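Local coordinates for protein putative gamma-glutamylcyclotransferase YkqA (Bacillus subtilis, PDB 2QIK) that probably acts as a gamma-glutamylcyclotransferase, an acyltransferase that releases 5-oxoproline from gamma-glutamyl compounds, though its own substrate is not established, at residues G9-E15 with D114-Q119; G43-F48 with I96-N100; R166-K170 with K237-P243. The contacts are given in a common frame with arbitrary orientation. Residues are numbered along the deposited sequence.

Contact 1 of 3, residues G9-E15 with D114-Q119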
loop_
_atom_site.group_PDB
_atom_site.type_symbol
_atom_site.label_atom_id
_atom_site.label_comp_id
_atom_site.label_asym_id
_atom_site.label_seq_id
_atom_site.Cartn_x
_atom_site.Cartn_y
_atom_site.Cartn_z
ATOM N N GLY A 9 9.276 10.467 4.003
ATOM C CA GLY A 9 10.450 10.563 3.184
ATOM C C GLY A 9 11.535 9.587 3.598
ATOM O O GLY A 9 11.339 8.378 3.621
ATOM N N THR A 10 12.698 10.151 3.914
ATOM C CA THR A 10 13.863 9.371 4.267
ATOM C C THR A 10 13.777 8.587 5.542
ATOM O O THR A 10 14.638 7.736 5.802
ATOM C CB THR A 10 15.152 10.229 4.349
ATOM O OG1 THR A 10 15.136 11.034 5.521
ATOM C CG2 THR A 10 15.322 11.104 3.110
ATOM N N LEU A 11 12.766 8.831 6.350
ATOM C CA LEU A 11 12.465 8.093 7.583
ATOM C C LEU A 11 11.549 6.902 7.373
ATOM O O LEU A 11 11.351 6.141 8.313
ATOM C CB LEU A 11 11.871 9.000 8.616
ATOM C CG LEU A 11 12.776 10.118 9.145
ATOM C CD1 LEU A 11 11.967 11.076 10.036
ATOM C CD2 LEU A 11 13.937 9.526 9.889
ATOM N N ARG A 12 10.939 6.766 6.186
ATOM C CA ARG A 12 10.088 5.626 5.950
ATOM C C ARG A 12 10.906 4.313 6.005
ATOM O O ARG A 12 12.138 4.309 5.833
ATOM C CB ARG A 12 9.337 5.697 4.597
ATOM C CG ARG A 12 8.255 6.775 4.606
ATOM C CD ARG A 12 7.490 6.809 3.275
ATOM N NE ARG A 12 6.738 5.583 3.096
ATOM C CZ ARG A 12 5.969 5.356 2.084
ATOM N NH1 ARG A 12 5.733 6.260 1.154
ATOM N NH2 ARG A 12 5.378 4.189 1.925
ATOM N N LYS A 13 10.209 3.222 6.206
ATOM C CA LYS A 13 10.873 1.923 6.322
ATOM C C LYS A 13 11.709 1.696 5.094
ATOM O O LYS A 13 11.287 1.982 3.983
ATOM C CB LYS A 13 9.804 0.825 6.516
ATOM C CG LYS A 13 10.333 -0.481 7.000
ATOM C CD LYS A 13 9.153 -1.519 7.055
ATOM C CE LYS A 13 9.582 -2.707 7.838
ATOM N NZ LYS A 13 8.465 -3.730 7.904
ATOM N N HIS A 14 12.887 1.127 5.263
ATOM C CA HIS A 14 13.773 0.802 4.189
ATOM C C HIS A 14 14.300 2.001 3.421
ATOM O O HIS A 14 14.866 1.850 2.297
ATOM C CB HIS A 14 13.177 -0.191 3.168
ATOM C CG HIS A 14 12.622 -1.397 3.823
ATOM N ND1 HIS A 14 11.367 -1.900 3.689
ATOM C CD2 HIS A 14 13.251 -2.201 4.715
ATOM C CE1 HIS A 14 11.231 -2.957 4.481
ATOM N NE2 HIS A 14 12.374 -3.179 5.081
ATOM N N GLU A 15 14.287 3.166 4.042
ATOM C CA GLU A 15 14.918 4.346 3.439
ATOM C C GLU A 15 16.136 4.709 4.307
ATOM O O GLU A 15 16.333 4.213 5.420
ATOM C CB GLU A 15 13.928 5.516 3.474
ATOM C CG GLU A 15 12.665 5.259 2.660
ATOM C CD GLU A 15 12.802 5.320 1.168
ATOM O OE1 GLU A 15 13.911 5.404 0.603
ATOM O OE2 GLU A 15 11.730 5.327 0.524
ATOM N N ASP A 114 3.530 10.183 -2.920
ATOM C CA ASP A 114 4.102 8.995 -2.300
ATOM C C ASP A 114 5.536 8.853 -2.730
ATOM O O ASP A 114 5.852 8.592 -3.894
ATOM C CB ASP A 114 3.239 7.768 -2.666
ATOM C CG ASP A 114 3.636 6.531 -1.906
ATOM O OD1 ASP A 114 2.695 5.729 -1.625
ATOM O OD2 ASP A 114 4.832 6.320 -1.631
ATOM N N TRP A 115 6.449 9.051 -1.754
ATOM C CA TRP A 115 7.857 9.033 -2.057
ATOM C C TRP A 115 8.352 7.691 -2.572
ATOM O O TRP A 115 9.198 7.641 -3.449
ATOM C CB TRP A 115 8.624 9.441 -0.768
ATOM C CG TRP A 115 10.094 9.437 -0.848
ATOM C CD1 TRP A 115 10.967 8.700 -0.044
ATOM C CD2 TRP A 115 10.868 10.316 -1.545
ATOM N NE1 TRP A 115 12.234 8.994 -0.328
ATOM C CE2 TRP A 115 12.241 9.989 -1.245
ATOM C CE3 TRP A 115 10.621 11.273 -2.496
ATOM C CZ2 TRP A 115 13.339 10.624 -1.803
ATOM C CZ3 TRP A 115 11.811 11.972 -3.031
ATOM C CH2 TRP A 115 13.073 11.625 -2.698
ATOM N N LYS A 116 7.870 6.608 -1.982
ATOM C CA LYS A 116 8.272 5.290 -2.478
ATOM C C LYS A 116 7.762 5.019 -3.870
ATOM O O LYS A 116 8.481 4.388 -4.664
ATOM C CB LYS A 116 7.809 4.221 -1.487
ATOM C CG LYS A 116 8.497 4.098 -0.221
ATOM C CD LYS A 116 8.265 2.851 0.538
ATOM C CE LYS A 116 9.190 2.828 1.657
ATOM N NZ LYS A 116 9.029 1.698 2.497
ATOM N N GLU A 117 6.554 5.436 -4.166
ATOM C CA GLU A 117 6.040 5.280 -5.521
ATOM C C GLU A 117 6.889 6.113 -6.464
ATOM O O GLU A 117 7.285 5.624 -7.530
ATOM C CB GLU A 117 4.579 5.719 -5.534
ATOM C CG GLU A 117 3.843 5.496 -6.868
ATOM C CD GLU A 117 3.969 6.536 -7.903
ATOM O OE1 GLU A 117 3.494 6.261 -9.042
ATOM O OE2 GLU A 117 4.470 7.629 -7.572
ATOM N N HIS A 118 7.304 7.298 -6.048
ATOM C CA HIS A 118 8.121 8.153 -6.871
ATOM C C HIS A 118 9.454 7.471 -7.117
ATOM O O HIS A 118 10.021 7.552 -8.219
ATOM C CB HIS A 118 8.289 9.513 -6.203
ATOM C CG HIS A 118 9.406 10.345 -6.795
ATOM N ND1 HIS A 118 10.618 10.600 -6.183
ATOM C CD2 HIS A 118 9.414 11.035 -7.938
ATOM C CE1 HIS A 118 11.349 11.374 -6.973
ATOM N NE2 HIS A 118 10.641 11.647 -8.049
ATOM N N GLN A 119 10.063 6.878 -6.097
ATOM C CA GLN A 119 11.377 6.202 -6.264
ATOM C C GLN A 119 11.267 5.050 -7.248
ATOM O O GLN A 119 12.107 4.851 -8.075
ATOM C CB GLN A 119 11.872 5.710 -4.925
ATOM C CG GLN A 119 12.298 6.874 -3.959
ATOM C CD GLN A 119 12.682 6.360 -2.606
ATOM O OE1 GLN A 119 13.800 6.693 -2.119
ATOM N NE2 GLN A 119 11.886 5.544 -2.040
HETATM O O HOH W 1 5.817 9.144 1.030
HETATM O O HOH W 2 2.704 4.362 0.697
HETATM O O HOH W 3 6.692 1.810 3.285
HETATM O O HOH W 4 15.062 8.270 0.822
#

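Contact 2 of 3, residues G43-F48 with I96-N100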
loop_
_atom_site.group_PDB
_atom_site.type_symbol
_atom_site.label_atom_id
_atom_site.label_comp_id
_atom_site.label_asym_id
_atom_site.label_seq_id
_atom_site.Cartn_x
_atom_site.Cartn_y
_atom_site.Cartn_z
ATOM N N GLY A 43 16.376 16.674 -0.298
ATOM C CA GLY A 43 15.453 15.594 0.153
ATOM C C GLY A 43 13.976 15.913 -0.088
ATOM O O GLY A 43 13.622 16.993 -0.457
ATOM N N PRO A 44 13.098 14.974 0.229
ATOM C CA PRO A 44 11.626 15.190 0.165
ATOM C C PRO A 44 11.145 16.253 1.202
ATOM O O PRO A 44 11.647 16.285 2.310
ATOM C CB PRO A 44 11.053 13.746 0.521
ATOM C CG PRO A 44 12.192 13.000 1.018
ATOM C CD PRO A 44 13.466 13.660 0.760
ATOM N N THR A 45 10.123 17.034 0.877
ATOM C CA THR A 45 9.472 17.863 1.903
ATOM C C THR A 45 7.992 17.941 1.552
ATOM O O THR A 45 7.570 17.633 0.472
ATOM C CB THR A 45 10.126 19.252 2.060
ATOM O OG1 THR A 45 9.562 19.941 3.209
ATOM C CG2 THR A 45 9.891 20.152 0.786
ATOM N N VAL A 46 7.242 18.450 2.463
ATOM C CA VAL A 46 5.814 18.681 2.302
ATOM C C VAL A 46 5.508 20.108 2.411
ATOM O O VAL A 46 6.248 20.850 3.014
ATOM C CB VAL A 46 5.026 17.880 3.341
ATOM C CG1 VAL A 46 5.269 16.405 3.037
ATOM C CG2 VAL A 46 5.350 18.283 4.836
ATOM N N VAL A 47 4.435 20.491 1.700
ATOM C CA VAL A 47 3.894 21.837 1.743
ATOM C C VAL A 47 2.419 21.740 1.860
ATOM O O VAL A 47 1.779 20.930 1.173
ATOM C CB VAL A 47 4.255 22.597 0.445
ATOM C CG1 VAL A 47 3.680 24.009 0.384
ATOM C CG2 VAL A 47 5.815 22.610 0.312
ATOM N N PHE A 48 1.882 22.582 2.715
ATOM C CA PHE A 48 0.432 22.629 3.007
ATOM C C PHE A 48 -0.119 23.953 2.532
ATOM O O PHE A 48 0.401 25.019 2.842
ATOM C CB PHE A 48 0.215 22.508 4.482
ATOM C CG PHE A 48 0.745 21.274 5.077
ATOM C CD1 PHE A 48 0.131 20.081 4.822
ATOM C CD2 PHE A 48 1.821 21.358 5.919
ATOM C CE1 PHE A 48 0.658 18.944 5.321
ATOM C CE2 PHE A 48 2.277 20.216 6.520
ATOM C CZ PHE A 48 1.716 18.970 6.170
ATOM N N ILE A 96 4.804 15.870 12.253
ATOM C CA ILE A 96 5.365 15.788 10.881
ATOM C C ILE A 96 6.447 16.851 10.783
ATOM O O ILE A 96 6.263 17.956 11.297
ATOM C CB ILE A 96 4.294 15.957 9.811
ATOM C CG1 ILE A 96 4.835 15.659 8.414
ATOM C CG2 ILE A 96 3.636 17.314 9.886
ATOM C CD1 ILE A 96 3.720 15.666 7.322
ATOM N N TYR A 97 7.565 16.527 10.117
ATOM C CA TYR A 97 8.651 17.450 9.866
ATOM C C TYR A 97 8.511 18.026 8.484
ATOM O O TYR A 97 8.173 17.338 7.546
ATOM C CB TYR A 97 10.014 16.730 10.017
ATOM C CG TYR A 97 10.393 16.438 11.457
ATOM C CD1 TYR A 97 11.243 17.268 12.151
ATOM C CD2 TYR A 97 9.874 15.351 12.127
ATOM C CE1 TYR A 97 11.587 17.010 13.494
ATOM C CE2 TYR A 97 10.198 15.086 13.468
ATOM C CZ TYR A 97 11.027 15.955 14.146
ATOM O OH TYR A 97 11.328 15.603 15.428
ATOM N N PHE A 98 8.906 19.281 8.341
ATOM C CA PHE A 98 8.842 19.968 7.016
ATOM C C PHE A 98 9.933 20.983 6.907
ATOM O O PHE A 98 10.345 21.555 7.899
ATOM C CB PHE A 98 7.426 20.630 6.810
ATOM C CG PHE A 98 7.124 21.718 7.814
ATOM C CD1 PHE A 98 7.384 23.069 7.507
ATOM C CD2 PHE A 98 6.462 21.429 9.020
ATOM C CE1 PHE A 98 7.047 24.088 8.394
ATOM C CE2 PHE A 98 6.168 22.443 9.912
ATOM C CZ PHE A 98 6.450 23.765 9.603
HETATM N N MSE A 99 10.419 21.200 5.696
HETATM C CA MSE A 99 11.339 22.334 5.467
HETATM C C MSE A 99 10.568 23.354 4.632
HETATM O O MSE A 99 10.125 22.984 3.503
HETATM C CB MSE A 99 12.581 21.891 4.677
HETATM C CG MSE A 99 12.580 20.759 3.622
HETATM SE SE MSE A 99 13.851 20.595 1.959
HETATM C CE MSE A 99 14.567 18.724 1.895
ATOM N N ASN A 100 10.425 24.585 5.050
ATOM C CA ASN A 100 9.916 25.669 4.129
ATOM C C ASN A 100 10.821 25.922 2.940
ATOM O O ASN A 100 12.048 25.739 3.027
ATOM C CB ASN A 100 9.706 26.989 4.872
ATOM C CG ASN A 100 10.054 28.234 4.014
ATOM O OD1 ASN A 100 11.004 28.986 4.314
ATOM N ND2 ASN A 100 9.297 28.446 2.955
#

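Contact 3 of 3, residues R166-K170 with K237-P243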
loop_
_atom_site.group_PDB
_atom_site.type_symbol
_atom_site.label_atom_id
_atom_site.label_comp_id
_atom_site.label_asym_id
_atom_site.label_seq_id
_atom_site.Cartn_x
_atom_site.Cartn_y
_atom_site.Cartn_z
ATOM N N ARG A 166 -10.499 -7.695 2.050
ATOM C CA ARG A 166 -11.874 -7.247 2.224
ATOM C C ARG A 166 -12.382 -6.585 0.972
ATOM O O ARG A 166 -11.605 -6.138 0.153
ATOM C CB ARG A 166 -11.923 -6.261 3.377
ATOM C CG ARG A 166 -11.624 -6.839 4.698
ATOM C CD ARG A 166 -12.056 -5.941 5.823
ATOM N NE ARG A 166 -11.647 -6.447 7.132
ATOM C CZ ARG A 166 -12.344 -7.381 7.800
ATOM N NH1 ARG A 166 -13.492 -7.837 7.333
ATOM N NH2 ARG A 166 -11.899 -7.816 8.940
ATOM N N PHE A 167 -13.691 -6.523 0.798
ATOM C CA PHE A 167 -14.318 -6.144 -0.458
ATOM C C PHE A 167 -14.925 -4.747 -0.295
ATOM O O PHE A 167 -16.124 -4.608 -0.085
ATOM C CB PHE A 167 -15.307 -7.230 -0.870
ATOM C CG PHE A 167 -14.572 -8.466 -1.201
ATOM C CD1 PHE A 167 -14.074 -9.317 -0.234
ATOM C CD2 PHE A 167 -14.231 -8.685 -2.508
ATOM C CE1 PHE A 167 -13.230 -10.363 -0.600
ATOM C CE2 PHE A 167 -13.458 -9.741 -2.878
ATOM C CZ PHE A 167 -12.916 -10.544 -1.937
ATOM N N THR A 168 -14.044 -3.735 -0.344
ATOM C CA THR A 168 -14.382 -2.393 0.063
ATOM C C THR A 168 -14.559 -1.411 -1.099
ATOM O O THR A 168 -14.946 -0.264 -0.843
ATOM C CB THR A 168 -13.291 -1.844 0.958
ATOM O OG1 THR A 168 -12.128 -1.682 0.169
ATOM C CG2 THR A 168 -12.949 -2.716 2.141
ATOM N N LEU A 169 -14.276 -1.801 -2.334
ATOM C CA LEU A 169 -14.501 -0.914 -3.494
ATOM C C LEU A 169 -15.904 -1.137 -3.960
ATOM O O LEU A 169 -16.245 -2.240 -4.353
ATOM C CB LEU A 169 -13.526 -1.209 -4.638
ATOM C CG LEU A 169 -13.677 -0.234 -5.783
ATOM C CD1 LEU A 169 -13.095 1.071 -5.514
ATOM C CD2 LEU A 169 -13.029 -0.835 -7.039
ATOM N N LYS A 170 -16.728 -0.113 -3.909
ATOM C CA LYS A 170 -18.100 -0.320 -4.338
ATOM C C LYS A 170 -18.279 0.035 -5.825
ATOM O O LYS A 170 -17.958 1.116 -6.296
ATOM C CB LYS A 170 -19.011 0.394 -3.374
ATOM C CG LYS A 170 -20.483 0.285 -3.722
ATOM C CD LYS A 170 -20.809 1.236 -4.869
ATOM C CE LYS A 170 -20.378 2.682 -4.683
ATOM N NZ LYS A 170 -21.003 3.152 -3.421
ATOM N N LYS A 237 -12.863 3.564 0.655
ATOM C CA LYS A 237 -13.276 2.270 1.163
ATOM C C LYS A 237 -14.743 2.399 1.652
ATOM O O LYS A 237 -15.074 3.385 2.271
ATOM C CB LYS A 237 -12.377 1.858 2.300
ATOM C CG LYS A 237 -10.895 1.659 1.842
ATOM C CD LYS A 237 -10.070 1.126 2.913
ATOM C CE LYS A 237 -8.576 1.337 2.721
ATOM N NZ LYS A 237 -8.022 0.607 1.567
ATOM N N GLU A 238 -15.548 1.408 1.338
ATOM C CA GLU A 238 -16.904 1.346 1.783
ATOM C C GLU A 238 -17.139 0.051 2.561
ATOM O O GLU A 238 -16.300 -0.858 2.555
ATOM C CB GLU A 238 -17.818 1.521 0.552
ATOM C CG GLU A 238 -17.522 2.829 -0.194
ATOM C CD GLU A 238 -18.434 3.510 -1.275
ATOM O OE1 GLU A 238 -19.691 3.602 -1.101
ATOM O OE2 GLU A 238 -17.807 4.104 -2.251
ATOM N N ALA A 239 -18.267 -0.043 3.288
ATOM C CA ALA A 239 -18.647 -1.315 3.923
ATOM C C ALA A 239 -18.689 -2.419 2.881
ATOM O O ALA A 239 -19.050 -2.223 1.745
ATOM C CB ALA A 239 -19.924 -1.252 4.676
ATOM N N GLU A 240 -18.321 -3.617 3.314
ATOM C CA GLU A 240 -18.171 -4.725 2.388
ATOM C C GLU A 240 -19.518 -5.187 1.854
ATOM O O GLU A 240 -20.508 -5.398 2.589
ATOM C CB GLU A 240 -17.467 -5.897 3.057
ATOM C CG GLU A 240 -16.053 -5.641 3.513
ATOM C CD GLU A 240 -15.385 -6.972 3.875
ATOM O OE1 GLU A 240 -14.976 -7.767 2.969
ATOM O OE2 GLU A 240 -15.315 -7.312 5.121
ATOM N N ILE A 241 -19.562 -5.435 0.563
ATOM C CA ILE A 241 -20.630 -6.102 -0.111
ATOM C C ILE A 241 -20.057 -7.217 -0.973
ATOM O O ILE A 241 -18.879 -7.217 -1.271
ATOM C CB ILE A 241 -21.533 -5.171 -0.918
ATOM C CG1 ILE A 241 -20.837 -4.583 -2.095
ATOM C CG2 ILE A 241 -22.087 -4.064 -0.064
ATOM C CD1 ILE A 241 -21.780 -3.708 -2.926
ATOM N N ALA A 242 -20.878 -8.148 -1.410
ATOM C CA ALA A 242 -20.402 -9.265 -2.176
ATOM C C ALA A 242 -19.828 -8.854 -3.547
ATOM O O ALA A 242 -20.344 -7.936 -4.197
ATOM C CB ALA A 242 -21.515 -10.270 -2.412
ATOM N N PRO A 243 -18.792 -9.564 -3.975
ATOM C CA PRO A 243 -18.281 -9.340 -5.315
ATOM C C PRO A 243 -19.231 -9.951 -6.381
ATOM O O PRO A 243 -20.033 -10.855 -6.085
ATOM C CB PRO A 243 -16.943 -10.118 -5.325
ATOM C CG PRO A 243 -17.122 -11.209 -4.307
ATOM C CD PRO A 243 -18.018 -10.596 -3.249
HETATM O O HOH W 5 -18.028 -2.543 -0.874
HETATM O O HOH W 6 -15.698 2.541 -3.225
HETATM O O HOH W 7 -21.254 5.256 -1.950
#

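Contact 1 of 3, residues G9-E15 with D114-Q119
K116, R12 and W115 carry most of this contact between the loop G9-E15 and the start of the helix that opens at W115. K116 stretches from the helix to the loop and gives a hydrogen bond from NZ to the backbone O of K13 at 2.7 Å; the same NZ forms a salt bridge with D228. R12 comes the other way: its NH1 makes a salt bridge with D114 OD2 at 2.9 Å, while its NE pairs with E59. K116 CD lies 3.5 Å from R12 NH2, over one face of the guanidinium, and one water accepts from both R12 NH2 and K116 NZ, bridging the two like charges. D114 is the N-cap of the helix, its OD2 accepting from E117 N at 3.2 Å, so R12 is tied directly to the capping residue. W115 turns its five-membered ring to G9, whose CA sits 4.2 Å from the ring centroid in an off-centre CH-pi contact. Beside it, E15 OE2 takes a hydrogen bond from Q119 NE2 at 2.6 Å and lies 3.5 Å from W115 CD1. The loop folds as a type I turn from G9 to R12 followed by a type II turn from R12 to E15. By similarity, G9, T10 and L11 belong to the substrate-binding loop after the first strand, a hallmark of the gamma-glutamylcyclotransferase fold, here backed by a capped helix N-terminus.

Contact 2 of 3, residues G43-F48 with I96-N100
The polar link between these segments is a hydrogen bond from M99 N to T45 OG1 at 2.9 Å, backbone to side chain. The strands 44-47 and 96-98 cross at 100°, with axes 6.4 Å apart, so they do not pair as neighbours in a sheet. The apolar contacts centre on V46, whose CG2 lies 3.7 Å from F98 CB and 4.0 Å from I96 CD1. That same I96 CD1 meets the edge of the F48 ring, 4.0 Å from CZ. Van der Waals packing by M99, a selenomethionine, completes the contact: its side chain bends back along the first segment until CE is 3.1 Å from G43 O, and its CG is 3.2 Å from T45 OG1. Strand 44-47 is an edge of a small antiparallel sheet, next to 36-39, while 90-98 borders the five-stranded sheet beside 79-87. V46 and I96 also touch Y8, a substrate-binding residue by similarity, and Y97, pointing away from strand 44-47, packs on helix 65-74.

Contact 3 of 3, residues R166-K170 with K237-P243
This is a strand-to-loop contact in the second half of the chain, where strand 164-171 meets the loop between strand 224-234 and helix 245-258. Backbone and charge do most of the work. E238 N donates to T168 O at 2.8 Å, and E240 CA makes a CA-H...O contact with F167 O at 3.2 Å. E240 reaches back with both carboxylate oxygens: OE1 accepts from F167 N at 2.8 Å and also from H270, while OE2 forms a salt bridge with R166 NH1 at 2.9 Å. At the exposed end, K170 NZ pairs with E238 OE1 at 2.7 Å. Waters bridge F167 O to A239 O, and K170 N to E238 OE2. The F167 ring turns inward, its CD2 4.2 Å from P243 CB, and packs against helices 245-258 and 261-273. T168 and L169 both face R176 on the partner strand, making a classic beta bulge in the antiparallel hairpin 164-171/174-180, with the irregular loop bonded along its flank.

How the contacts relate
Contacts 1 and 2 belong to the first half of the chain and touch: P44 packs on G9, T10 and W115, and contact 2 nests within the span contact 1 closes. Contact 3 lies on the opposite side of the chain's centre, centre to centre about 29 Å from contact 1 and 34 Å from contact 2. All three are partly buried. Contact 1, closest to the middle of the molecule, is rich in charges and water, and contact 3 resembles it in this while adding a backbone bond to a strand. Contact 2 is mainly apolar, with a backbone-to-threonine hydrogen bond and no charged pair, joining edge strands of two sheets. Only contacts 1 and 2 adjoin the predicted substrate site.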